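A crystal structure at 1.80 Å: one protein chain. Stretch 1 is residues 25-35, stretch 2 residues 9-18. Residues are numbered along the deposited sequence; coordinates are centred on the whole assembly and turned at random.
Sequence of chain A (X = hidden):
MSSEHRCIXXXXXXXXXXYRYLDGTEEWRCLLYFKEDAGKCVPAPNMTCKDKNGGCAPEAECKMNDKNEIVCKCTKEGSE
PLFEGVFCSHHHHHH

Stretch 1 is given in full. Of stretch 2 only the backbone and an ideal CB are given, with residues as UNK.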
# COMPACT_ATOMS: atom_id res chain seq x y z
N THR A 25 -10.87 9.81 7.09
CA THR A 25 -9.54 10.23 6.58
C THR A 25 -9.17 9.35 5.41
O THR A 25 -9.67 8.23 5.26
CB THR A 25 -8.44 10.07 7.65
OG1 THR A 25 -8.35 8.68 7.98
CG2 THR A 25 -8.69 10.88 8.90
N GLU A 26 -8.26 9.82 4.54
CA GLU A 26 -7.86 9.03 3.41
C GLU A 26 -6.29 8.93 3.43
O GLU A 26 -5.71 9.97 3.73
CB GLU A 26 -8.25 9.76 2.10
CG GLU A 26 -9.80 9.63 2.03
CD GLU A 26 -10.40 10.19 0.77
OE1 GLU A 26 -9.73 10.84 -0.06
OE2 GLU A 26 -11.63 9.88 0.61
N GLU A 27 -5.87 7.77 3.01
CA GLU A 27 -4.35 7.67 2.96
C GLU A 27 -4.04 7.08 1.63
O GLU A 27 -4.58 6.07 1.22
CB GLU A 27 -3.88 6.75 4.10
CG GLU A 27 -2.32 6.64 4.02
CD GLU A 27 -1.82 5.66 5.05
OE1 GLU A 27 -2.59 5.17 5.90
OE2 GLU A 27 -0.59 5.39 5.03
N TRP A 28 -3.06 7.69 0.90
CA TRP A 28 -2.61 7.11 -0.33
C TRP A 28 -1.13 6.56 -0.07
O TRP A 28 -0.51 7.11 0.81
CB TRP A 28 -2.57 8.13 -1.47
CG TRP A 28 -1.80 9.39 -1.24
CD1 TRP A 28 -2.23 10.58 -0.71
CD2 TRP A 28 -0.41 9.60 -1.56
NE1 TRP A 28 -1.22 11.51 -0.68
CE2 TRP A 28 -0.08 10.89 -1.20
CE3 TRP A 28 0.56 8.73 -2.12
CZ2 TRP A 28 1.21 11.43 -1.34
CZ3 TRP A 28 1.85 9.27 -2.29
CH2 TRP A 28 2.14 10.57 -1.89
N ARG A 29 -0.89 5.50 -0.78
CA ARG A 29 0.44 4.84 -0.65
C ARG A 29 0.88 4.44 -2.03
O ARG A 29 0.12 3.97 -2.91
CB ARG A 29 0.29 3.54 0.15
CG ARG A 29 -0.03 3.81 1.63
CD ARG A 29 -0.16 2.45 2.34
NE ARG A 29 -0.44 2.74 3.76
CZ ARG A 29 -0.85 1.88 4.67
NH1 ARG A 29 -1.04 0.60 4.43
NH2 ARG A 29 -1.05 2.34 5.90
N CYS A 30 2.23 4.61 -2.30
CA CYS A 30 2.62 4.10 -3.61
C CYS A 30 2.43 2.61 -3.77
O CYS A 30 2.55 1.83 -2.83
CB CYS A 30 4.10 4.52 -3.84
SG CYS A 30 4.46 6.25 -3.83
N LEU A 31 2.22 2.15 -5.00
CA LEU A 31 2.09 0.76 -5.36
C LEU A 31 3.49 0.09 -5.18
O LEU A 31 4.47 0.84 -5.00
CB LEU A 31 1.64 0.62 -6.81
CG LEU A 31 0.17 1.09 -7.07
CD1 LEU A 31 -0.14 0.93 -8.56
CD2 LEU A 31 -0.78 0.29 -6.20
N LEU A 32 3.47 -1.21 -5.04
CA LEU A 32 4.77 -1.91 -4.91
C LEU A 32 5.66 -1.57 -6.10
O LEU A 32 5.26 -1.37 -7.24
CB LEU A 32 4.56 -3.41 -4.85
CG LEU A 32 3.95 -4.05 -3.62
CD1 LEU A 32 3.95 -5.57 -3.74
CD2 LEU A 32 4.62 -3.55 -2.35
N TYR A 33 7.00 -1.56 -5.85
CA TYR A 33 7.97 -1.19 -6.88
C TYR A 33 7.94 0.28 -7.29
O TYR A 33 8.54 0.70 -8.28
CB TYR A 33 8.00 -2.12 -8.09
CG TYR A 33 8.05 -3.57 -7.68
CD1 TYR A 33 9.19 -4.16 -7.15
CD2 TYR A 33 6.91 -4.36 -7.86
CE1 TYR A 33 9.20 -5.50 -6.78
CE2 TYR A 33 6.90 -5.69 -7.48
CZ TYR A 33 8.05 -6.25 -6.96
OH TYR A 33 8.02 -7.57 -6.59
N PHE A 34 7.42 1.12 -6.41
CA PHE A 34 7.48 2.55 -6.48
C PHE A 34 7.81 3.11 -5.11
O PHE A 34 7.46 2.52 -4.10
CB PHE A 34 6.11 3.19 -6.89
CG PHE A 34 5.80 2.85 -8.32
CD1 PHE A 34 5.16 1.67 -8.63
CD2 PHE A 34 6.16 3.73 -9.33
CE1 PHE A 34 4.86 1.37 -9.94
CE2 PHE A 34 5.87 3.41 -10.64
CZ PHE A 34 5.22 2.23 -10.97
N LYS A 35 8.43 4.29 -5.05
CA LYS A 35 8.80 4.84 -3.76
C LYS A 35 8.38 6.31 -3.69
O LYS A 35 8.54 7.03 -4.68
CB LYS A 35 10.35 4.78 -3.63
CG LYS A 35 10.83 5.40 -2.33
CD LYS A 35 12.28 4.92 -2.10
CE LYS A 35 12.88 5.54 -0.86
NZ LYS A 35 14.26 5.03 -0.63
N UNK A 9 -11.95 12.28 -1.56
CA UNK A 9 -11.50 13.62 -1.25
C UNK A 9 -10.09 13.94 -1.79
O UNK A 9 -9.70 15.09 -1.79
CB UNK A 9 -11.53 13.82 0.27
N UNK A 10 -9.35 12.91 -2.13
CA UNK A 10 -7.91 13.11 -2.46
C UNK A 10 -7.69 12.94 -3.93
O UNK A 10 -8.15 12.01 -4.59
CB UNK A 10 -7.02 12.13 -1.69
N UNK A 11 -6.89 13.83 -4.52
CA UNK A 11 -6.46 13.64 -5.90
C UNK A 11 -5.21 12.71 -5.83
O UNK A 11 -4.22 13.22 -5.32
CB UNK A 11 -6.16 14.97 -6.58
N UNK A 12 -5.41 11.47 -6.11
CA UNK A 12 -4.36 10.45 -5.79
C UNK A 12 -3.24 10.53 -6.82
O UNK A 12 -3.43 10.54 -8.02
CB UNK A 12 -4.95 9.04 -5.77
N UNK A 13 -1.98 10.48 -6.34
CA UNK A 13 -0.88 10.49 -7.29
C UNK A 13 -0.91 9.32 -8.23
O UNK A 13 -1.33 8.21 -7.92
CB UNK A 13 0.46 10.51 -6.55
N UNK A 14 -0.28 9.44 -9.43
CA UNK A 14 -0.09 8.32 -10.33
C UNK A 14 0.76 7.20 -9.68
O UNK A 14 1.58 7.57 -8.84
CB UNK A 14 0.57 8.81 -11.62
N UNK A 15 0.41 5.96 -9.95
CA UNK A 15 1.07 4.78 -9.41
C UNK A 15 0.93 4.68 -7.91
O UNK A 15 1.79 4.14 -7.20
CB UNK A 15 2.55 4.78 -9.79
N UNK A 16 -0.18 5.19 -7.35
CA UNK A 16 -0.49 5.05 -5.96
C UNK A 16 -1.94 4.48 -5.79
O UNK A 16 -2.67 4.46 -6.79
CB UNK A 16 -0.33 6.40 -5.26
N UNK A 17 -2.15 3.87 -4.66
CA UNK A 17 -3.47 3.36 -4.26
C UNK A 17 -3.98 4.24 -3.14
O UNK A 17 -3.22 4.89 -2.41
CB UNK A 17 -3.41 1.90 -3.82
N UNK A 18 -5.31 4.22 -2.90
CA UNK A 18 -5.77 5.08 -1.81
C UNK A 18 -6.92 4.34 -1.09
O UNK A 18 -7.63 3.60 -1.75
CB UNK A 18 -6.22 6.45 -2.33

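Position 9 points its CB toward stretch 1, 3.5 Å from OE1 of Glu-26. Its backbone N lies 3.0 Å from the same OE1 and donates a hydrogen bond to it, whatever the side chain. A small polar or basic residue would suit a site beside a carboxylate. The residue is Asp-9. It brings a like charge close, OD2 lying 4.1 Å from OE2 of Glu-26, so the attraction here comes from the backbone N.

Position 10 also points toward stretch 1. Its CB is 3.4 Å from Glu-26 OE1 and 5.1 Å from Trp-28 CD1. A short donor fits: serine or threonine, the latter with a methyl to spare for the indole. The residue is Thr-10, chi1 in m. OG1 donates to Glu-26 OE1 at 2.7 Å, and CG2 lies 4.0 Å from Trp-28 CD1. Water 1 bridges the two residues, donating to Thr-10 OG1 at 2.9 Å and to Glu-26 O at 3.0 Å.

Position 11 points away, with nothing of stretch 1 near its CB. Many residues would do; it is Asn-11.

Position 12 points sideways, its CB 5.0 Å from Trp-28 CB. A medium apolar side chain could reach that carbon. Val-12 does so lightly, CG1 to Trp-28 CB being 4.3 Å.

Position 13 has phi -61° and psi 156° and points toward the Trp-28 ring. The CB of position 13 is 4.6 Å from Trp-28 CZ3. It begins a type II turn ending at 16. Proline suits the phi and offers a compact apolar ring; other apolar residues could also cover the indole. The residue is Pro-13. Its CG sits 3.5 Å from the centroid of the six-membered ring of Trp-28, almost on the ring normal, a CH-pi contact.

Position 14 is out of reach of stretch 1. Its phi of -61° and psi of 142° admit most residues. It is Glu-14.

Position 15 has positive phi, 64°, which favours glycine, asparagine or aspartate. Its CB is 3.7 Å from Phe-34 CE2, so a side chain would gain a contact that glycine lacks. The residue is Asn-15. Its CB lies over the Phe-34 ring, 3.7 Å from the centroid. Its backbone O accepts from Leu-31 N at 3.0 Å.

Position 16 opens the strand, paired antiparallel with Cys-30. CB points away overall, yet is 3.4 Å from Arg-29 O and 4.0 Å from Trp-28 CE3. A small side chain is the simplest choice. Ala-16 keeps its CB 4.0 Å from Trp-28 CE3.

Position 17 pairs with Arg-29 and shares its face of the sheet. N donates to Arg-29 O and O accepts from Arg-29 N, both at 2.9 Å. Leu-31 CD2 lies 3.9 Å from CB, favouring something apolar. Ala-17 meets that methyl.

Position 18 pairs with Trp-28, on its face, CA to CA 4.0 Å. Its CB is 4.1 Å from Trp-28 CB and 3.9 Å from Glu-27 O. Phi -144° and psi 143° are extended. A compact side chain at home in a strand would do, valine, threonine and cysteine among them. Cys-18 places CB 4.2 Å from Trp-28 CB, and SG is bonded covalently elsewhere in the structure.

Stretch 2 (9-18) DTNVPENAAC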
# COMPACT_ATOMS: atom_id res chain seq x y z
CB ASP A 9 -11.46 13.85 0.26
CG ASP A 9 -12.84 13.94 0.91
OD1 ASP A 9 -13.72 14.52 0.23
OD2 ASP A 9 -13.01 13.49 2.05
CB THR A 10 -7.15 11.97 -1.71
OG1 THR A 10 -7.40 12.16 -0.32
CG2 THR A 10 -5.64 12.11 -2.00
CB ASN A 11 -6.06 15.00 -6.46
CG ASN A 11 -5.69 15.00 -7.92
OD1 ASN A 11 -5.78 13.99 -8.61
ND2 ASN A 11 -5.25 16.15 -8.44
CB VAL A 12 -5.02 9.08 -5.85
CG1 VAL A 12 -4.08 7.93 -5.52
CG2 VAL A 12 -6.23 9.03 -4.89
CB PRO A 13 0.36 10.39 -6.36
CG PRO A 13 -0.10 10.91 -5.03
CD PRO A 13 -1.60 10.53 -4.92
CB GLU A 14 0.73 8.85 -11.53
CG GLU A 14 0.29 8.31 -12.87
CD GLU A 14 1.27 8.71 -13.97
OE1 GLU A 14 2.04 9.67 -13.72
OE2 GLU A 14 1.25 8.05 -15.04
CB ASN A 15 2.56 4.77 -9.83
CG ASN A 15 2.65 4.73 -11.36
OD1 ASN A 15 2.05 3.85 -11.97
ND2 ASN A 15 3.36 5.66 -11.94
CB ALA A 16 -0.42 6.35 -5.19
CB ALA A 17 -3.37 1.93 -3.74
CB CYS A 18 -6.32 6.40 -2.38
SG CYS A 18 -6.82 7.65 -1.22
O HOH W 1 -5.16 11.67 1.38
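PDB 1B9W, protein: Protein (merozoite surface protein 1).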